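Local coordinates for protein AcrH (Aeromonas hydrophila, PDB 3WXX) that acts as the type III secretion chaperone of the translocator AopB, holding its N-terminal segment and membrane hairpin region in a one-to-one complex, at the interface of chains A and B. Residues are numbered along the deposited sequence; one frame, centred on the assembly and turned at random. Chains: chain A, AcrH; chain B, AopB.

Contact 1: the interface of chains A and B. Residues chain A 37, 64, 68, 71, 83, 99; chain B 3-5.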
# COMPACT_ATOMS: atom_id res chain seq x y z
N TYR A 37 7.10 17.26 0.90
CA TYR A 37 6.19 17.05 2.02
C TYR A 37 6.51 18.09 3.07
O TYR A 37 5.60 18.73 3.59
CB TYR A 37 6.32 15.63 2.56
CG TYR A 37 5.69 15.41 3.90
CD1 TYR A 37 4.32 15.33 4.03
CD2 TYR A 37 6.45 15.28 5.05
CE1 TYR A 37 3.72 15.14 5.25
CE2 TYR A 37 5.85 15.08 6.29
CZ TYR A 37 4.48 15.01 6.39
OH TYR A 37 3.86 14.79 7.61
N LEU A 64 4.87 5.03 4.26
CA LEU A 64 4.79 6.02 5.31
C LEU A 64 4.58 7.41 4.68
O LEU A 64 3.70 8.17 5.09
CB LEU A 64 6.07 5.99 6.17
CG LEU A 64 6.04 6.98 7.32
CD1 LEU A 64 4.97 6.61 8.33
CD2 LEU A 64 7.38 6.98 7.99
N ALA A 68 1.48 9.94 5.11
CA ALA A 68 1.64 11.25 5.68
C ALA A 68 1.07 12.32 4.74
O ALA A 68 0.43 13.24 5.21
CB ALA A 68 3.09 11.51 5.96
N GLN A 71 -2.79 12.16 5.05
CA GLN A 71 -3.28 12.68 6.32
C GLN A 71 -3.25 14.21 6.30
O GLN A 71 -4.25 14.87 6.58
CB GLN A 71 -2.40 12.15 7.46
CG GLN A 71 -2.86 12.44 8.89
CD GLN A 71 -2.02 11.70 9.94
OE1 GLN A 71 -1.20 10.82 9.63
NE2 GLN A 71 -2.24 12.04 11.19
N TYR A 83 -0.85 3.45 5.71
CA TYR A 83 -0.22 3.11 6.96
C TYR A 83 -0.39 1.60 7.28
O TYR A 83 0.57 0.94 7.76
CB TYR A 83 -0.79 3.96 8.09
CG TYR A 83 -0.47 5.41 8.02
CD1 TYR A 83 0.72 5.86 7.45
CD2 TYR A 83 -1.33 6.35 8.56
CE1 TYR A 83 1.04 7.22 7.40
CE2 TYR A 83 -1.02 7.71 8.51
CZ TYR A 83 0.18 8.14 7.94
OH TYR A 83 0.51 9.46 7.89
N HIS A 99 0.19 6.92 13.55
CA HIS A 99 -0.48 7.90 12.69
C HIS A 99 -1.79 7.38 12.14
O HIS A 99 -2.70 8.14 11.84
CB HIS A 99 0.46 8.37 11.59
CG HIS A 99 1.67 9.07 12.11
ND1 HIS A 99 1.58 10.21 12.88
CD2 HIS A 99 2.99 8.80 11.99
CE1 HIS A 99 2.80 10.64 13.17
NE2 HIS A 99 3.67 9.79 12.65
N GLY B 3 3.38 16.77 10.85
CA GLY B 3 2.73 15.67 11.56
C GLY B 3 3.56 14.39 11.60
O GLY B 3 3.68 13.77 12.65
N VAL B 4 4.14 13.98 10.47
CA VAL B 4 4.88 12.72 10.41
C VAL B 4 6.37 12.92 10.18
O VAL B 4 6.79 13.69 9.30
CB VAL B 4 4.30 11.72 9.37
CG1 VAL B 4 4.97 10.36 9.51
CG2 VAL B 4 2.80 11.57 9.58
N VAL B 5 7.16 12.22 11.00
CA VAL B 5 8.60 12.17 10.84
C VAL B 5 8.91 11.08 9.84
O VAL B 5 8.83 9.90 10.15
CB VAL B 5 9.31 11.80 12.17
CG1 VAL B 5 10.77 11.49 11.93
CG2 VAL B 5 9.17 12.91 13.19
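B:Val4 puts its side chain between A:His99 and A:Ala68, with A:Tyr37, A:Leu64, A:Gln71 and A:Tyr83 around it. The backbone is extended at B:Val4 and B:Val5.

The apolar contacts come first. Methyl CG2 of B:Val4 lies over the face of the A:His99 imidazole, 3.5 Å from the ring centroid, in a CH-pi contact. A:His99 is an engineered residue. On the wall formed by helix 60-72, the methyl CB of A:Ala68 is 3.6 Å from CG2 of B:Val4. The other methyl, CG1, is anti to the backbone N of B:Val4 (chi1 -171°). CG1 of B:Val4 points to A:Leu64, 3.9 Å from its CD1. The same CG1 of B:Val4 is 3.5 Å from CD2 of A:His99.

A backbone hydrogen bond crosses the interface. The amide N of B:Val4 donates to the phenol OH of A:Tyr37 at 3.0 Å, with 152° at the hydrogen. This bond ties the main chain to helix 23-38 and does not depend on the valine side chain.

A second polar pair lies within the chaperone. The hydroxyl OH of A:Tyr83 donates to OE1 of the A:Gln71 amide at 2.8 Å. The donor lies in the carbonyl plane, and OE1 meets the tyrosine ring at its edge. The bond links helices 76-89 and 60-72. It should steady OH of A:Tyr83, which is 3.5 Å from CG2 of B:Val4.

The site is a pocket of the tetratricopeptide-repeat chaperone that takes B:Val4. This valine is probably the first position of a P/VxLxxP chaperone-binding motif, which the AopB sequence fits. The pocket lets AcrH hold this stretch near the N-terminus of AopB.

Contact 2: the interface of chains A and B. Residues chain A 80-81, 84; chain B 123-125, 128.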
# COMPACT_ATOMS: atom_id res chain seq x y z
N ILE A 80 -5.00 5.68 6.37
CA ILE A 80 -5.02 4.41 7.14
C ILE A 80 -4.70 3.23 6.27
O ILE A 80 -3.97 2.34 6.68
CB ILE A 80 -6.36 4.17 7.80
CG1 ILE A 80 -6.61 5.22 8.89
CG2 ILE A 80 -6.38 2.82 8.46
CD1 ILE A 80 -8.05 5.58 9.11
N ASP A 81 -5.21 3.24 5.04
CA ASP A 81 -4.92 2.16 4.08
C ASP A 81 -3.41 2.07 3.82
O ASP A 81 -2.87 1.01 3.80
CB ASP A 81 -5.60 2.42 2.73
CG ASP A 81 -7.11 2.30 2.76
OD1 ASP A 81 -7.71 1.58 3.61
OD2 ASP A 81 -7.69 2.93 1.85
N SER A 84 -1.56 1.05 6.96
CA SER A 84 -1.78 -0.38 7.13
C SER A 84 -0.83 -1.21 6.24
O SER A 84 -0.07 -2.05 6.74
CB SER A 84 -3.24 -0.77 6.85
OG SER A 84 -4.17 -0.14 7.75
N TRP B 123 -6.61 -1.84 14.05
CA TRP B 123 -6.51 -0.56 13.34
C TRP B 123 -6.35 -0.76 11.83
O TRP B 123 -6.67 0.12 11.04
CB TRP B 123 -5.35 0.28 13.91
CG TRP B 123 -4.01 -0.26 13.73
CD1 TRP B 123 -3.34 -1.11 14.55
CD2 TRP B 123 -3.14 0.01 12.64
NE1 TRP B 123 -2.10 -1.40 14.04
CE2 TRP B 123 -1.95 -0.72 12.86
CE3 TRP B 123 -3.27 0.76 11.47
CZ2 TRP B 123 -0.89 -0.69 11.96
CZ3 TRP B 123 -2.22 0.78 10.57
CH2 TRP B 123 -1.04 0.06 10.83
N ILE B 124 -5.89 -1.93 11.45
CA ILE B 124 -5.67 -2.23 10.03
C ILE B 124 -6.95 -2.13 9.20
O ILE B 124 -8.00 -2.59 9.60
CB ILE B 124 -4.96 -3.57 9.96
CG1 ILE B 124 -3.51 -3.32 10.30
CG2 ILE B 124 -5.10 -4.20 8.60
CD1 ILE B 124 -2.62 -4.51 10.10
N SER B 125 -6.90 -1.46 8.08
CA SER B 125 -8.13 -1.22 7.31
C SER B 125 -8.58 -2.51 6.67
O SER B 125 -7.80 -3.48 6.58
CB SER B 125 -7.92 -0.19 6.20
OG SER B 125 -6.89 -0.58 5.31
N ALA B 128 -6.46 -3.31 3.44
CA ALA B 128 -5.15 -3.86 3.73
C ALA B 128 -5.27 -5.30 4.21
O ALA B 128 -4.45 -6.15 3.90
CB ALA B 128 -4.44 -3.02 4.77
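A:Ser84 and A:Asp81, on helix 76-89 of the chaperone, meet B:Ser125, which comes just before helix 126-151 of AopB. The two serines use different groups. A:Ser84 offers its hydroxyl to the backbone of B:Ser125, and B:Ser125 turns its own hydroxyl towards A:Asp81.

The hydroxyl OG of A:Ser84 is anti to its carbonyl carbon (chi1 -62°). In this position OG of A:Ser84 donates to the carbonyl O of A:Ile80, one turn earlier, at 2.7 Å. It approaches from above the carbonyl plane. OG of A:Ser84 also accepts the backbone N-H of B:Ser125, with N at 3.0 Å and 159° at the hydrogen. The hydroxyl therefore relays between a helix carbonyl of AcrH and an amide of AopB.

In B:Ser125, OG sits between the backbone N and the carbonyl carbon (chi1 57°). OG of B:Ser125 donates to carboxylate OD1 of A:Asp81 at 2.9 Å. OD1 is met on its anti side, with the donor slightly tilted from the carboxylate plane. OG also takes a weak bond from the amide N of B:Ala128, as an N-cap of helix 126-151. The aspartate thus lies near the N-terminal end of that helix, where the helix dipole may favour its negative charge.

Apolar groups flank these bonds. The CB methyl of B:Ala128 packs against CB of A:Ser84. On the other side, the six-membered ring of B:Trp123 brings atom CZ3 to 3.7 Å from CA of A:Ser84. CG1 of B:Ile124 covers one face of the indole, 3.9 Å above its plane, and so backs the ring within AopB. Methyl CG2 of A:Ile80 is 4.1 Å from CB of B:Ser125.

The site docks the start of a predicted transmembrane helix region of AopB on AcrH, and may help fix how that region lies against the chaperone.

Contact 1 and contact 2 are about 14 Å apart, measured between the centres of their C-alpha atoms. They share helix 76-89 of AcrH: A:Tyr83 belongs to contact 1, and its sequence neighbour A:Ser84 belongs to contact 2. Contact 1 holds residues near the N-terminus of AopB, while contact 2 holds a stretch some 120 residues later. The helix carries contact 2 and lends the edge of contact 1 through A:Tyr83, so two distant segments of AopB meet near one helix. This suggests that AcrH binds AopB at several places, and may keep its N-terminal peptide and hairpin region together before secretion.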